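Exo beta-1,2-glucooligosaccharide sophorohydrolase (non-reducing end) (Parabacteroides distasonis ATCC 8503, PDB 5Z06) hydrolyses linear beta-1,2-glucans and beta-1,2-glucooligosaccharides of four or more glucose units, releasing sophorose from the non-reducing end as an exo-acting enzyme. Local coordinates at residues 282-287 with 626-631; 307-312 with 319-324. One frame throughout, in Å; residues are numbered along the deposited sequence.

In the fold
Contacts 1 and 2 lie in the helical part of this GH144 enzyme, and one helix leads from the first to the second. Helix 284-297 starts in contact 1, beside helix 624-636 from much later in the chain, where residues 626-631 fall in the glycoamylase-like family match; the loop that follows helix 284-297 supplies residues 307-312 of contact 2. The two do not touch: their centres are 29 Å apart and their nearest atoms about 20 Å. Contact 1 is the more peripheral, its centre 21 Å from that of the chain against 13 Å for contact 2. A glycerol lies about 4 Å from the side chain of E312 in contact 2, consistent with a pocket nearby, though it probably came from the crystallisation liquor.

Contact 1 of 2, residues 282-287 with 626-631; sequences MTDEQL and ASMKAL
M628 reaches across from helix 624-636 to lie against D284 and L287 in the first turn of helix 284-297. With CG anti to the backbone N (chi1 -168°), the side chain leaves its helix toward the other. CB stands back from the opposite segment. CG sits over the face of the D284 carboxylate, 3.9 Å from D284 OD2, and SD passes the root of the same side chain, 4.0 Å from D284 CB. Bends at chi2 and chi3 then bring the terminal methyl against two neighbours: M628 CE is 3.7 Å from D284 OD1 and 3.9 Å from L287 CD1. A flexible, unbranched thioether suits this place, since it can lie over the face of an acidic group and still end on a leucine. One turn further along both helices, L631 CD2 packs 3.8 Å from L287 CB, extending the apolar seam.

D284 meets methionine through van der Waals contact alone; its charge is answered by R632 of the same facing helix, which makes a salt bridge to OD2. The start of helix 284-297 is fixed separately by a capping box. T283 OG1 accepts from Q286 N at 3.0 Å, nearly straight at 173°, while Q286 OE1 receives T283 N on a lone pair in its carbonyl plane.

L288, the next residue of helix 284-297, and F620 of a loop also touch M628. A short apolar seam between two helices far apart in sequence is in keeping with the (alpha/alpha)6-barrel architecture of the six-hairpin glycosidases.

Contact 2 of 2, residues 307-312 with 319-324; sequences SGLARE and DMIATG
R311 and I321 meet in a single isolated backbone bridge, where the loop crosses strand 320-322 steeply. The two sides of this bridge differ sharply. On the tight side A322 N donates to A310 O at 2.8 Å, almost in line with the carbonyl bond, and I321 fills the corner beside it. Its chi1 of 65° sets CG1 between the backbone N and carbonyl carbon. CG2 then fits against A310 O, L309 CB and S307 OG, the last at 3.5 Å, while the CG1 arm ends with I321 CD1 3.7 Å from L309 CD1. Serine suits its place because OG bonds to E304 and accepts from L309 N in an ST turn. L309 continues the apolar core onto I330 and F357 of the adjoining helices. Exchanging I321 for an alanine would probably open a gap beside S307 OG and remove the contact L309 CD1 makes with this strand.

The other side is looser and wetter. E312 N reaches M320 O only weakly, at 3.5 Å; a water donates to M320 O at 2.6 Å and accepts only weakly from E312 N. The M320 side chain lies alongside that of E312, with CE 3.7 Å from E312 CB. Next to this water-bridged pair, E312 OE1 makes a close contact, 3.3 Å from A322 CB.

R311 NH1 bonds to N318 O. The chemistry implies a loop held by one strong backbone bond and an apolar wedge, with a water-assisted side where the carboxylate of E312 is held in place by its salt bridge to R76.

Contact 1 of 2, residues 282-287 with 626-631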
ATOM      1  N   MET A 282      12.137 -19.977 -12.541  1.00 29.86           N
ATOM      2  CA  MET A 282      11.966 -18.762 -13.306  1.00 28.67           C
ATOM      3  C   MET A 282      13.295 -18.053 -13.511  1.00 28.04           C
ATOM      4  O   MET A 282      14.121 -17.952 -12.622  1.00 28.59           O
ATOM      5  CB  MET A 282      10.948 -17.857 -12.618  1.00 28.81           C
ATOM      6  CG  MET A 282       9.512 -18.292 -12.826  1.00 28.78           C
ATOM      7  SD  MET A 282       8.316 -17.334 -11.879  1.00 30.50           S
ATOM      8  CE  MET A 282       8.369 -15.786 -12.756  1.00 30.48           C
ATOM      9  N   THR A 283      13.490 -17.589 -14.730  1.00 28.35           N
ATOM     10  CA  THR A 283      14.585 -16.709 -15.052  1.00 27.87           C
ATOM     11  C   THR A 283      14.250 -15.314 -14.499  1.00 26.24           C
ATOM     12  O   THR A 283      13.110 -15.023 -14.104  1.00 24.49           O
ATOM     13  CB  THR A 283      14.722 -16.543 -16.582  1.00 27.09           C
ATOM     14  OG1 THR A 283      13.507 -15.941 -17.056  1.00 25.65           O
ATOM     15  CG2 THR A 283      15.028 -17.908 -17.316  1.00 25.23           C
ATOM     16  N   ASP A 284      15.246 -14.448 -14.532  1.00 27.17           N
ATOM     17  CA  ASP A 284      15.036 -13.050 -14.179  1.00 29.21           C
ATOM     18  C   ASP A 284      13.994 -12.396 -15.066  1.00 29.92           C
ATOM     19  O   ASP A 284      13.208 -11.586 -14.582  1.00 30.31           O
ATOM     20  CB  ASP A 284      16.325 -12.271 -14.289  1.00 30.09           C
ATOM     21  CG  ASP A 284      17.326 -12.637 -13.216  1.00 31.64           C
ATOM     22  OD1 ASP A 284      16.937 -13.255 -12.191  1.00 29.54           O
ATOM     23  OD2 ASP A 284      18.518 -12.287 -13.420  1.00 30.80           O
ATOM     24  N   GLU A 285      13.991 -12.744 -16.356  1.00 31.55           N
ATOM     25  CA  GLU A 285      13.017 -12.201 -17.302  1.00 32.35           C
ATOM     26  C   GLU A 285      11.610 -12.542 -16.857  1.00 29.55           C
ATOM     27  O   GLU A 285      10.751 -11.676 -16.802  1.00 28.93           O
ATOM     28  CB  GLU A 285      13.254 -12.722 -18.731  1.00 35.39           C
ATOM     29  CG  GLU A 285      14.481 -12.117 -19.408  1.00 39.81           C
ATOM     30  CD  GLU A 285      14.301 -10.654 -19.731  1.00 43.94           C
ATOM     31  OE1 GLU A 285      13.407 -10.330 -20.543  1.00 50.21           O
ATOM     32  OE2 GLU A 285      15.050  -9.820 -19.166  1.00 53.59           O
ATOM     33  N   GLN A 286      11.395 -13.810 -16.531  1.00 27.98           N
ATOM     34  CA  GLN A 286      10.109 -14.265 -16.013  1.00 26.80           C
ATOM     35  C   GLN A 286       9.758 -13.572 -14.719  1.00 24.48           C
ATOM     36  O   GLN A 286       8.586 -13.200 -14.496  1.00 24.53           O
ATOM     37  CB  GLN A 286      10.102 -15.793 -15.854  1.00 27.82           C
ATOM     38  CG  GLN A 286      10.057 -16.522 -17.199  1.00 28.03           C
ATOM     39  CD  GLN A 286      10.253 -18.028 -17.072  1.00 28.07           C
ATOM     40  OE1 GLN A 286      11.265 -18.482 -16.550  1.00 26.50           O
ATOM     41  NE2 GLN A 286       9.286 -18.806 -17.565  1.00 27.23           N
ATOM     42  N   LEU A 287      10.752 -13.392 -13.853  1.00 23.61           N
ATOM     43  CA  LEU A 287      10.515 -12.647 -12.617  1.00 23.19           C
ATOM     44  C   LEU A 287      10.079 -11.205 -12.872  1.00 23.00           C
ATOM     45  O   LEU A 287       9.149 -10.733 -12.257  1.00 23.84           O
ATOM     46  CB  LEU A 287      11.727 -12.671 -11.719  1.00 22.78           C
ATOM     47  CG  LEU A 287      12.033 -14.013 -11.060  1.00 22.51           C
ATOM     48  CD1 LEU A 287      13.396 -13.879 -10.383  1.00 22.23           C
ATOM     49  CD2 LEU A 287      10.955 -14.444 -10.080  1.00 22.15           C
ATOM     50  N   ALA A 626      21.286  -4.200  -8.810  1.00 27.35           N
ATOM     51  CA  ALA A 626      20.893  -4.019  -7.422  1.00 27.39           C
ATOM     52  C   ALA A 626      19.372  -4.228  -7.260  1.00 26.70           C
ATOM     53  O   ALA A 626      18.901  -4.869  -6.294  1.00 23.68           O
ATOM     54  CB  ALA A 626      21.316  -2.628  -6.919  1.00 26.86           C
ATOM     55  N   SER A 627      18.611  -3.715  -8.216  1.00 25.63           N
ATOM     56  CA  SER A 627      17.171  -3.860  -8.154  1.00 26.91           C
ATOM     57  C   SER A 627      16.771  -5.299  -8.429  1.00 26.10           C
ATOM     58  O   SER A 627      15.837  -5.806  -7.828  1.00 27.17           O
ATOM     59  CB  SER A 627      16.467  -2.909  -9.119  1.00 28.08           C
ATOM     60  OG  SER A 627      16.700  -1.549  -8.785  1.00 28.53           O
ATOM     61  N   MET A 628      17.476  -5.961  -9.322  1.00 27.36           N
ATOM     62  CA  MET A 628      17.191  -7.359  -9.603  1.00 27.83           C
ATOM     63  C   MET A 628      17.516  -8.218  -8.379  1.00 27.85           C
ATOM     64  O   MET A 628      16.793  -9.148  -8.076  1.00 25.42           O
ATOM     65  CB  MET A 628      17.971  -7.847 -10.816  1.00 28.10           C
ATOM     66  CG  MET A 628      17.506  -9.191 -11.329  1.00 27.99           C
ATOM     67  SD  MET A 628      15.836  -9.085 -11.978  1.00 31.33           S
ATOM     68  CE  MET A 628      15.020 -10.359 -11.024  1.00 33.00           C
ATOM     69  N   LYS A 629      18.581  -7.878  -7.667  1.00 28.51           N
ATOM     70  CA  LYS A 629      18.913  -8.593  -6.428  1.00 29.04           C
ATOM     71  C   LYS A 629      17.808  -8.460  -5.406  1.00 26.78           C
ATOM     72  O   LYS A 629      17.396  -9.452  -4.813  1.00 27.52           O
ATOM     73  CB  LYS A 629      20.226  -8.107  -5.837  1.00 30.32           C
ATOM     74  CG  LYS A 629      21.456  -8.549  -6.607  1.00 31.36           C
ATOM     75  CD  LYS A 629      22.701  -8.076  -5.869  1.00 33.62           C
ATOM     76  CE  LYS A 629      23.926  -8.017  -6.765  1.00 35.02           C
ATOM     77  NZ  LYS A 629      24.489  -9.341  -6.972  1.00 33.56           N
ATOM     78  N   ALA A 630      17.307  -7.234  -5.245  1.00 26.20           N
ATOM     79  CA  ALA A 630      16.199  -6.952  -4.346  1.00 25.66           C
ATOM     80  C   ALA A 630      14.985  -7.764  -4.719  1.00 25.68           C
ATOM     81  O   ALA A 630      14.390  -8.435  -3.888  1.00 25.99           O
ATOM     82  CB  ALA A 630      15.856  -5.478  -4.382  1.00 26.30           C
ATOM     83  N   LEU A 631      14.628  -7.701  -5.991  1.00 25.56           N
ATOM     84  CA  LEU A 631      13.489  -8.442  -6.500  1.00 25.04           C
ATOM     85  C   LEU A 631      13.590  -9.926  -6.139  1.00 24.46           C
ATOM     86  O   LEU A 631      12.651 -10.499  -5.599  1.00 22.45           O
ATOM     87  CB  LEU A 631      13.418  -8.273  -8.000  1.00 25.07           C
ATOM     88  CG  LEU A 631      12.134  -8.688  -8.668  1.00 25.96           C
ATOM     89  CD1 LEU A 631      12.077  -8.040 -10.055  1.00 26.92           C
ATOM     90  CD2 LEU A 631      11.976 -10.203  -8.778  1.00 25.51           C
TER

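Contact 2 of 2, residues 307-312 with 319-324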
ATOM      1  N   SER A 307     -14.435   4.705 -12.413  1.00 30.18           N
ATOM      2  CA  SER A 307     -13.410   5.574 -13.025  1.00 29.64           C
ATOM      3  C   SER A 307     -12.377   4.821 -13.845  1.00 26.93           C
ATOM      4  O   SER A 307     -11.792   5.379 -14.775  1.00 27.01           O
ATOM      5  CB  SER A 307     -12.657   6.349 -11.937  1.00 29.76           C
ATOM      6  OG  SER A 307     -12.056   5.453 -11.010  1.00 28.95           O
ATOM      7  N   GLY A 308     -12.115   3.575 -13.475  1.00 25.39           N
ATOM      8  CA  GLY A 308     -10.989   2.847 -14.050  1.00 26.32           C
ATOM      9  C   GLY A 308      -9.639   3.250 -13.459  1.00 26.23           C
ATOM     10  O   GLY A 308      -8.604   2.789 -13.908  1.00 26.85           O
ATOM     11  N   LEU A 309      -9.659   4.061 -12.407  1.00 27.49           N
ATOM     12  CA  LEU A 309      -8.470   4.668 -11.874  1.00 26.29           C
ATOM     13  C   LEU A 309      -8.033   4.027 -10.565  1.00 27.23           C
ATOM     14  O   LEU A 309      -8.698   3.128 -10.021  1.00 27.02           O
ATOM     15  CB  LEU A 309      -8.709   6.161 -11.735  1.00 27.55           C
ATOM     16  CG  LEU A 309      -8.695   6.917 -13.074  1.00 28.07           C
ATOM     17  CD1 LEU A 309      -8.797   8.400 -12.762  1.00 31.19           C
ATOM     18  CD2 LEU A 309      -7.478   6.640 -13.936  1.00 28.11           C
ATOM     19  N   ALA A 310      -6.884   4.481 -10.086  1.00 26.42           N
ATOM     20  CA  ALA A 310      -6.178   3.806  -9.028  1.00 26.60           C
ATOM     21  C   ALA A 310      -6.687   4.214  -7.684  1.00 26.73           C
ATOM     22  O   ALA A 310      -6.737   5.388  -7.364  1.00 25.99           O
ATOM     23  CB  ALA A 310      -4.688   4.084  -9.108  1.00 25.66           C
ATOM     24  N   ARG A 311      -7.016   3.221  -6.880  1.00 26.23           N
ATOM     25  CA  ARG A 311      -7.330   3.471  -5.522  1.00 27.16           C
ATOM     26  C   ARG A 311      -6.097   3.935  -4.764  1.00 26.28           C
ATOM     27  O   ARG A 311      -4.977   3.579  -5.099  1.00 27.42           O
ATOM     28  CB  ARG A 311      -7.973   2.225  -4.909  1.00 29.35           C
ATOM     29  CG  ARG A 311      -9.376   2.090  -5.448  1.00 31.48           C
ATOM     30  CD  ARG A 311     -10.240   1.152  -4.675  1.00 33.83           C
ATOM     31  NE  ARG A 311     -10.288  -0.108  -5.362  1.00 35.73           N
ATOM     32  CZ  ARG A 311     -11.364  -0.723  -5.851  1.00 31.75           C
ATOM     33  NH1 ARG A 311     -12.602  -0.264  -5.717  1.00 31.88           N
ATOM     34  NH2 ARG A 311     -11.167  -1.873  -6.459  1.00 29.87           N
ATOM     35  N   GLU A 312      -6.312   4.768  -3.766  1.00 24.61           N
ATOM     36  CA  GLU A 312      -5.232   5.191  -2.909  1.00 25.98           C
ATOM     37  C   GLU A 312      -4.500   3.983  -2.352  1.00 26.28           C
ATOM     38  O   GLU A 312      -3.279   3.942  -2.344  1.00 27.96           O
ATOM     39  CB  GLU A 312      -5.759   6.035  -1.764  1.00 25.47           C
ATOM     40  CG  GLU A 312      -4.751   6.356  -0.662  1.00 26.45           C
ATOM     41  CD  GLU A 312      -3.618   7.276  -1.055  1.00 26.90           C
ATOM     42  OE1 GLU A 312      -3.338   7.474  -2.266  1.00 27.76           O
ATOM     43  OE2 GLU A 312      -2.993   7.828  -0.110  1.00 27.16           O
ATOM     44  N   ASP A 319     -14.044   3.665  -3.004  1.00 33.35           N
ATOM     45  CA  ASP A 319     -14.418   4.562  -4.103  1.00 33.26           C
ATOM     46  C   ASP A 319     -13.410   5.639  -4.406  1.00 31.64           C
ATOM     47  O   ASP A 319     -13.480   6.268  -5.454  1.00 31.80           O
ATOM     48  CB  ASP A 319     -15.755   5.236  -3.796  1.00 33.98           C
ATOM     49  CG  ASP A 319     -16.888   4.237  -3.617  1.00 35.44           C
ATOM     50  OD1 ASP A 319     -16.816   3.105  -4.146  1.00 36.82           O
ATOM     51  OD2 ASP A 319     -17.858   4.600  -2.944  1.00 38.14           O
ATOM     52  N   MET A 320     -12.461   5.850  -3.510  1.00 30.08           N
ATOM     53  CA  MET A 320     -11.585   6.977  -3.642  1.00 29.76           C
ATOM     54  C   MET A 320     -10.388   6.604  -4.471  1.00 29.34           C
ATOM     55  O   MET A 320      -9.645   5.695  -4.119  1.00 32.69           O
ATOM     56  CB  MET A 320     -11.136   7.451  -2.268  1.00 30.67           C
ATOM     57  CG  MET A 320     -10.374   8.735  -2.292  1.00 29.13           C
ATOM     58  SD  MET A 320      -9.868   9.141  -0.621  1.00 31.02           S
ATOM     59  CE  MET A 320      -8.521   7.978  -0.377  1.00 30.37           C
ATOM     60  N   ILE A 321     -10.195   7.342  -5.557  1.00 30.46           N
ATOM     61  CA  ILE A 321      -9.005   7.217  -6.382  1.00 28.91           C
ATOM     62  C   ILE A 321      -8.026   8.322  -6.089  1.00 28.34           C
ATOM     63  O   ILE A 321      -8.390   9.399  -5.631  1.00 28.98           O
ATOM     64  CB  ILE A 321      -9.314   7.078  -7.883  1.00 29.16           C
ATOM     65  CG1 ILE A 321      -9.976   8.314  -8.492  1.00 29.25           C
ATOM     66  CG2 ILE A 321     -10.147   5.839  -8.103  1.00 28.78           C
ATOM     67  CD1 ILE A 321      -9.009   9.250  -9.174  1.00 31.19           C
ATOM     68  N   ALA A 322      -6.756   7.991  -6.262  1.00 27.29           N
ATOM     69  CA  ALA A 322      -5.663   8.933  -6.075  1.00 26.68           C
ATOM     70  C   ALA A 322      -5.203   9.274  -7.485  1.00 26.58           C
ATOM     71  O   ALA A 322      -4.910   8.385  -8.276  1.00 23.76           O
ATOM     72  CB  ALA A 322      -4.542   8.305  -5.276  1.00 25.94           C
ATOM     73  N   THR A 323      -5.179  10.561  -7.803  1.00 23.96           N
ATOM     74  CA  THR A 323      -4.915  10.982  -9.153  1.00 24.47           C
ATOM     75  C   THR A 323      -3.473  10.813  -9.555  1.00 25.04           C
ATOM     76  O   THR A 323      -3.209  10.476 -10.698  1.00 26.09           O
ATOM     77  CB  THR A 323      -5.322  12.443  -9.327  1.00 25.16           C
ATOM     78  OG1 THR A 323      -4.732  13.192  -8.276  1.00 23.83           O
ATOM     79  CG2 THR A 323      -6.830  12.542  -9.252  1.00 23.47           C
ATOM     80  N   GLY A 324      -2.529  11.048  -8.643  1.00 23.50           N
ATOM     81  CA  GLY A 324      -1.113  10.794  -8.964  1.00 24.29           C
ATOM     82  C   GLY A 324      -0.791   9.328  -9.207  1.00 23.65           C
ATOM     83  O   GLY A 324      -0.174   8.976 -10.216  1.00 23.12           O
TER
HETATM   84  O   HOH W   1      -8.895   4.191  -2.082  1.00 25.67           O